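Local coordinates for protein macrophage migration inhibitory factor (Oncomelania hupensis, PDB 6LR3) that belongs to the macrophage migration inhibitory factor family, small alpha/beta proteins that assemble as trimers, at residues I15-M26 with D79-L88. Residues are numbered along the deposited sequence; the frame is centred on the assembly and turned at random.
Sequences IPVFFQAALTNM and DMEDMFIEHL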
loop_
_atom_site.group_PDB
_atom_site.type_symbol
_atom_site.label_atom_id
_atom_site.label_comp_id
_atom_site.label_asym_id
_atom_site.label_seq_id
_atom_site.Cartn_x
_atom_site.Cartn_y
_atom_site.Cartn_z
ATOM N N ILE B 15 -14.502 0.525 -16.571
ATOM C CA ILE B 15 -15.059 0.116 -15.254
ATOM C C ILE B 15 -16.382 0.807 -15.031
ATOM O O ILE B 15 -16.490 2.015 -15.168
ATOM C CB ILE B 15 -14.060 0.444 -14.136
ATOM C CG1 ILE B 15 -12.725 -0.230 -14.410
ATOM C CG2 ILE B 15 -14.636 0.029 -12.777
ATOM C CD1 ILE B 15 -11.675 0.062 -13.383
ATOM N N PRO B 16 -17.431 0.066 -14.630
ATOM C CA PRO B 16 -18.716 0.677 -14.342
ATOM C C PRO B 16 -18.576 1.783 -13.308
ATOM O O PRO B 16 -17.822 1.637 -12.338
ATOM C CB PRO B 16 -19.561 -0.479 -13.825
ATOM C CG PRO B 16 -18.974 -1.655 -14.504
ATOM C CD PRO B 16 -17.497 -1.390 -14.471
ATOM N N VAL B 17 -19.320 2.857 -13.503
ATOM C CA VAL B 17 -19.190 4.057 -12.627
ATOM C C VAL B 17 -19.575 3.685 -11.189
ATOM O O VAL B 17 -19.093 4.366 -10.292
ATOM C CB VAL B 17 -20.073 5.214 -13.147
ATOM C CG1 VAL B 17 -19.567 5.710 -14.489
ATOM C CG2 VAL B 17 -21.529 4.810 -13.242
ATOM N N PHE B 18 -20.410 2.647 -10.984
ATOM C CA PHE B 18 -20.917 2.293 -9.639
ATOM C C PHE B 18 -20.050 1.203 -9.012
ATOM O O PHE B 18 -20.397 0.737 -7.943
ATOM C CB PHE B 18 -22.393 1.921 -9.666
ATOM C CG PHE B 18 -22.706 0.695 -10.466
ATOM C CD1 PHE B 18 -22.893 0.741 -11.834
ATOM C CD2 PHE B 18 -22.864 -0.523 -9.815
ATOM C CE1 PHE B 18 -23.272 -0.401 -12.522
ATOM C CE2 PHE B 18 -23.159 -1.678 -10.527
ATOM C CZ PHE B 18 -23.370 -1.604 -11.874
ATOM N N PHE B 19 -18.931 0.845 -9.611
ATOM C CA PHE B 19 -18.044 -0.239 -9.100
ATOM C C PHE B 19 -17.652 0.045 -7.649
ATOM O O PHE B 19 -17.869 -0.827 -6.799
ATOM C CB PHE B 19 -16.808 -0.392 -9.985
ATOM C CG PHE B 19 -15.824 -1.392 -9.447
ATOM C CD1 PHE B 19 -16.113 -2.732 -9.315
ATOM C CD2 PHE B 19 -14.611 -0.953 -8.998
ATOM C CE1 PHE B 19 -15.172 -3.625 -8.835
ATOM C CE2 PHE B 19 -13.605 -1.848 -8.649
ATOM C CZ PHE B 19 -13.916 -3.179 -8.513
ATOM N N GLN B 20 -17.103 1.220 -7.349
ATOM C CA GLN B 20 -16.648 1.486 -5.961
ATOM C C GLN B 20 -17.837 1.492 -4.988
ATOM O O GLN B 20 -17.684 0.978 -3.874
ATOM C CB GLN B 20 -15.892 2.798 -5.860
ATOM C CG GLN B 20 -14.477 2.704 -6.382
ATOM C CD GLN B 20 -13.969 4.085 -6.700
ATOM O OE1 GLN B 20 -14.403 4.663 -7.719
ATOM N NE2 GLN B 20 -13.102 4.616 -5.830
ATOM N N ALA B 21 -18.975 2.056 -5.371
ATOM C CA ALA B 21 -20.216 2.041 -4.564
ATOM C C ALA B 21 -20.647 0.607 -4.314
ATOM O O ALA B 21 -21.020 0.269 -3.179
ATOM C CB ALA B 21 -21.302 2.827 -5.266
ATOM N N ALA B 22 -20.616 -0.240 -5.339
ATOM C CA ALA B 22 -21.083 -1.638 -5.229
ATOM C C ALA B 22 -20.141 -2.388 -4.299
ATOM O O ALA B 22 -20.622 -3.157 -3.446
ATOM C CB ALA B 22 -21.171 -2.299 -6.591
ATOM N N LEU B 23 -18.841 -2.172 -4.456
ATOM C CA LEU B 23 -17.830 -2.838 -3.612
ATOM C C LEU B 23 -17.971 -2.348 -2.191
ATOM O O LEU B 23 -17.901 -3.178 -1.280
ATOM C CB LEU B 23 -16.449 -2.570 -4.221
ATOM C CG LEU B 23 -15.286 -3.307 -3.598
ATOM C CD1 LEU B 23 -15.568 -4.784 -3.547
ATOM C CD2 LEU B 23 -14.036 -3.029 -4.410
ATOM N N THR B 24 -18.196 -1.043 -1.994
ATOM C CA THR B 24 -18.440 -0.462 -0.664
ATOM C C THR B 24 -19.586 -1.217 -0.004
ATOM O O THR B 24 -19.429 -1.663 1.130
ATOM C CB THR B 24 -18.781 1.031 -0.739
ATOM O OG1 THR B 24 -17.631 1.740 -1.213
ATOM C CG2 THR B 24 -19.161 1.577 0.610
ATOM N N ASN B 25 -20.708 -1.329 -0.697
ATOM C CA ASN B 25 -21.933 -1.948 -0.130
ATOM C C ASN B 25 -21.652 -3.420 0.169
ATOM O O ASN B 25 -22.004 -3.881 1.244
ATOM C CB ASN B 25 -23.117 -1.777 -1.075
ATOM C CG ASN B 25 -23.608 -0.332 -1.066
ATOM O OD1 ASN B 25 -23.308 0.404 -0.135
ATOM N ND2 ASN B 25 -24.219 0.116 -2.150
ATOM N N MET B 26 -21.031 -4.119 -0.751
ATOM C CA MET B 26 -20.841 -5.571 -0.606
ATOM C C MET B 26 -19.909 -5.828 0.576
ATOM O O MET B 26 -20.210 -6.724 1.394
ATOM C CB MET B 26 -20.271 -6.187 -1.888
ATOM C CG MET B 26 -20.294 -7.692 -1.874
ATOM S SD MET B 26 -19.364 -8.366 -3.270
ATOM C CE MET B 26 -17.707 -8.130 -2.632
ATOM N N ASP B 79 -16.546 -13.631 -3.379
ATOM C CA ASP B 79 -17.526 -12.561 -3.675
ATOM C C ASP B 79 -16.822 -11.411 -4.384
ATOM O O ASP B 79 -17.387 -10.883 -5.340
ATOM C CB ASP B 79 -18.226 -12.107 -2.405
ATOM C CG ASP B 79 -19.287 -13.084 -1.927
ATOM O OD1 ASP B 79 -19.656 -13.998 -2.712
ATOM O OD2 ASP B 79 -19.699 -12.936 -0.791
ATOM N N MET B 80 -15.635 -11.022 -3.920
ATOM C CA MET B 80 -14.845 -9.952 -4.591
ATOM C C MET B 80 -14.459 -10.421 -5.992
ATOM O O MET B 80 -14.617 -9.644 -6.932
ATOM C CB MET B 80 -13.606 -9.604 -3.764
ATOM C CG MET B 80 -13.966 -8.878 -2.521
ATOM S SD MET B 80 -12.518 -8.633 -1.404
ATOM C CE MET B 80 -11.574 -7.488 -2.404
ATOM N N GLU B 81 -13.955 -11.638 -6.140
ATOM C CA GLU B 81 -13.601 -12.169 -7.469
ATOM C C GLU B 81 -14.823 -12.050 -8.377
ATOM O O GLU B 81 -14.676 -11.589 -9.507
ATOM C CB GLU B 81 -13.166 -13.622 -7.381
ATOM C CG GLU B 81 -11.767 -13.781 -6.830
ATOM C CD GLU B 81 -11.455 -15.261 -6.582
ATOM O OE1 GLU B 81 -12.407 -16.086 -6.666
ATOM O OE2 GLU B 81 -10.271 -15.560 -6.341
ATOM N N ASP B 82 -15.989 -12.467 -7.890
ATOM C CA ASP B 82 -17.201 -12.456 -8.755
ATOM C C ASP B 82 -17.462 -11.021 -9.238
ATOM O O ASP B 82 -17.819 -10.835 -10.428
ATOM C CB ASP B 82 -18.416 -13.008 -8.030
ATOM C CG ASP B 82 -18.389 -14.500 -7.800
ATOM O OD1 ASP B 82 -17.482 -15.181 -8.275
ATOM O OD2 ASP B 82 -19.295 -14.956 -7.123
ATOM N N MET B 83 -17.345 -10.045 -8.337
ATOM C CA MET B 83 -17.588 -8.635 -8.702
ATOM C C MET B 83 -16.499 -8.172 -9.673
ATOM O O MET B 83 -16.815 -7.445 -10.598
ATOM C CB MET B 83 -17.613 -7.751 -7.445
ATOM C CG MET B 83 -18.024 -6.376 -7.766
ATOM S SD MET B 83 -18.370 -5.435 -6.275
ATOM C CE MET B 83 -19.841 -6.217 -5.641
ATOM N N PHE B 84 -15.242 -8.552 -9.471
ATOM C CA PHE B 84 -14.136 -8.143 -10.370
ATOM C C PHE B 84 -14.332 -8.764 -11.734
ATOM O O PHE B 84 -14.073 -8.118 -12.733
ATOM C CB PHE B 84 -12.777 -8.573 -9.814
ATOM C CG PHE B 84 -12.386 -7.918 -8.515
ATOM C CD1 PHE B 84 -12.974 -6.749 -8.065
ATOM C CD2 PHE B 84 -11.399 -8.497 -7.736
ATOM C CE1 PHE B 84 -12.587 -6.188 -6.850
ATOM C CE2 PHE B 84 -10.994 -7.917 -6.545
ATOM C CZ PHE B 84 -11.550 -6.739 -6.132
ATOM N N ILE B 85 -14.742 -10.032 -11.775
ATOM C CA ILE B 85 -15.009 -10.731 -13.063
ATOM C C ILE B 85 -16.114 -9.953 -13.799
ATOM O O ILE B 85 -15.929 -9.618 -14.957
ATOM C CB ILE B 85 -15.383 -12.197 -12.789
ATOM C CG1 ILE B 85 -14.174 -13.002 -12.304
ATOM C CG2 ILE B 85 -16.047 -12.825 -14.009
ATOM C CD1 ILE B 85 -14.524 -14.290 -11.567
ATOM N N GLU B 86 -17.205 -9.625 -13.109
ATOM C CA GLU B 86 -18.377 -8.997 -13.758
ATOM C C GLU B 86 -18.025 -7.581 -14.197
ATOM O O GLU B 86 -18.370 -7.201 -15.320
ATOM C CB GLU B 86 -19.552 -9.015 -12.776
ATOM C CG GLU B 86 -20.781 -8.360 -13.319
ATOM C CD GLU B 86 -21.977 -8.992 -12.663
ATOM O OE1 GLU B 86 -22.020 -8.908 -11.407
ATOM O OE2 GLU B 86 -22.766 -9.633 -13.380
ATOM N N HIS B 87 -17.382 -6.803 -13.329
ATOM C CA HIS B 87 -17.166 -5.352 -13.557
ATOM C C HIS B 87 -15.889 -5.057 -14.362
ATOM O O HIS B 87 -15.903 -4.117 -15.158
ATOM C CB HIS B 87 -17.077 -4.611 -12.233
ATOM C CG HIS B 87 -18.341 -4.342 -11.494
ATOM N ND1 HIS B 87 -18.787 -3.014 -11.427
ATOM C CD2 HIS B 87 -19.226 -5.095 -10.783
ATOM C CE1 HIS B 87 -19.911 -2.991 -10.721
ATOM N NE2 HIS B 87 -20.232 -4.261 -10.384
ATOM N N LEU B 88 -14.811 -5.794 -14.105
ATOM C CA LEU B 88 -13.490 -5.521 -14.712
ATOM C C LEU B 88 -13.206 -6.456 -15.879
ATOM O O LEU B 88 -12.199 -6.235 -16.548
ATOM C CB LEU B 88 -12.393 -5.627 -13.650
ATOM C CG LEU B 88 -12.630 -4.817 -12.363
ATOM C CD1 LEU B 88 -11.501 -4.955 -11.401
ATOM C CD2 LEU B 88 -12.861 -3.365 -12.683
#
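Ile15 meets Leu88 where the loop leading into one helix passes the C-terminal end of the other: its CG1 lies 3.6 Å from Leu88 CD2, and that same methyl also lies over one face of the Phe19 ring, above its centre. Pro16 lays its ring obliquely against the His87 imidazole, with Pro16 CG 3.4 Å from His87 ND1. Phe18, at the N-cap position of the helix, also meets this histidine; the imidazole edge turns toward the Phe18 face in an offset edge-to-face pair, planes at 70°, with His87 CE1 nearest to Phe18 CE2. Phe19 then works as a knob set among Met83, Phe84, His87 and Leu88. With CG anti to the backbone N (chi1 175°), its ring projects across the interface until CZ stands 3.7 Å from Phe84 CE1, while CD1 approaches His87 ND1 to 3.4 Å. One turn on, Ala22 and Leu23 offer small and branched surfaces to Met83, the reciprocal knob, whose SD comes 3.8 Å from Leu23 CA. The Met83 chain extends through its first two torsions and bends at the last, which carries CE toward Met26, where the two side chains meet tip to tip. Beyond its sulfur, Met26 CE packs against Met80 CG at 3.8 Å. No hydrogen bond crosses the interface; interlocking apolar and aromatic side chains join two nearly antiparallel helical segments, their axes at 166° and 11.3 Å apart at closest approach. Both helices pack on the four-stranded mixed sheet, as is usual in the MIF fold: Phe19 and Leu23 rest on strand 39-43, Met80 and Phe84 on strands 58-64 and 95-101, and Gln20 extends the packing to Met49 of the second subunit.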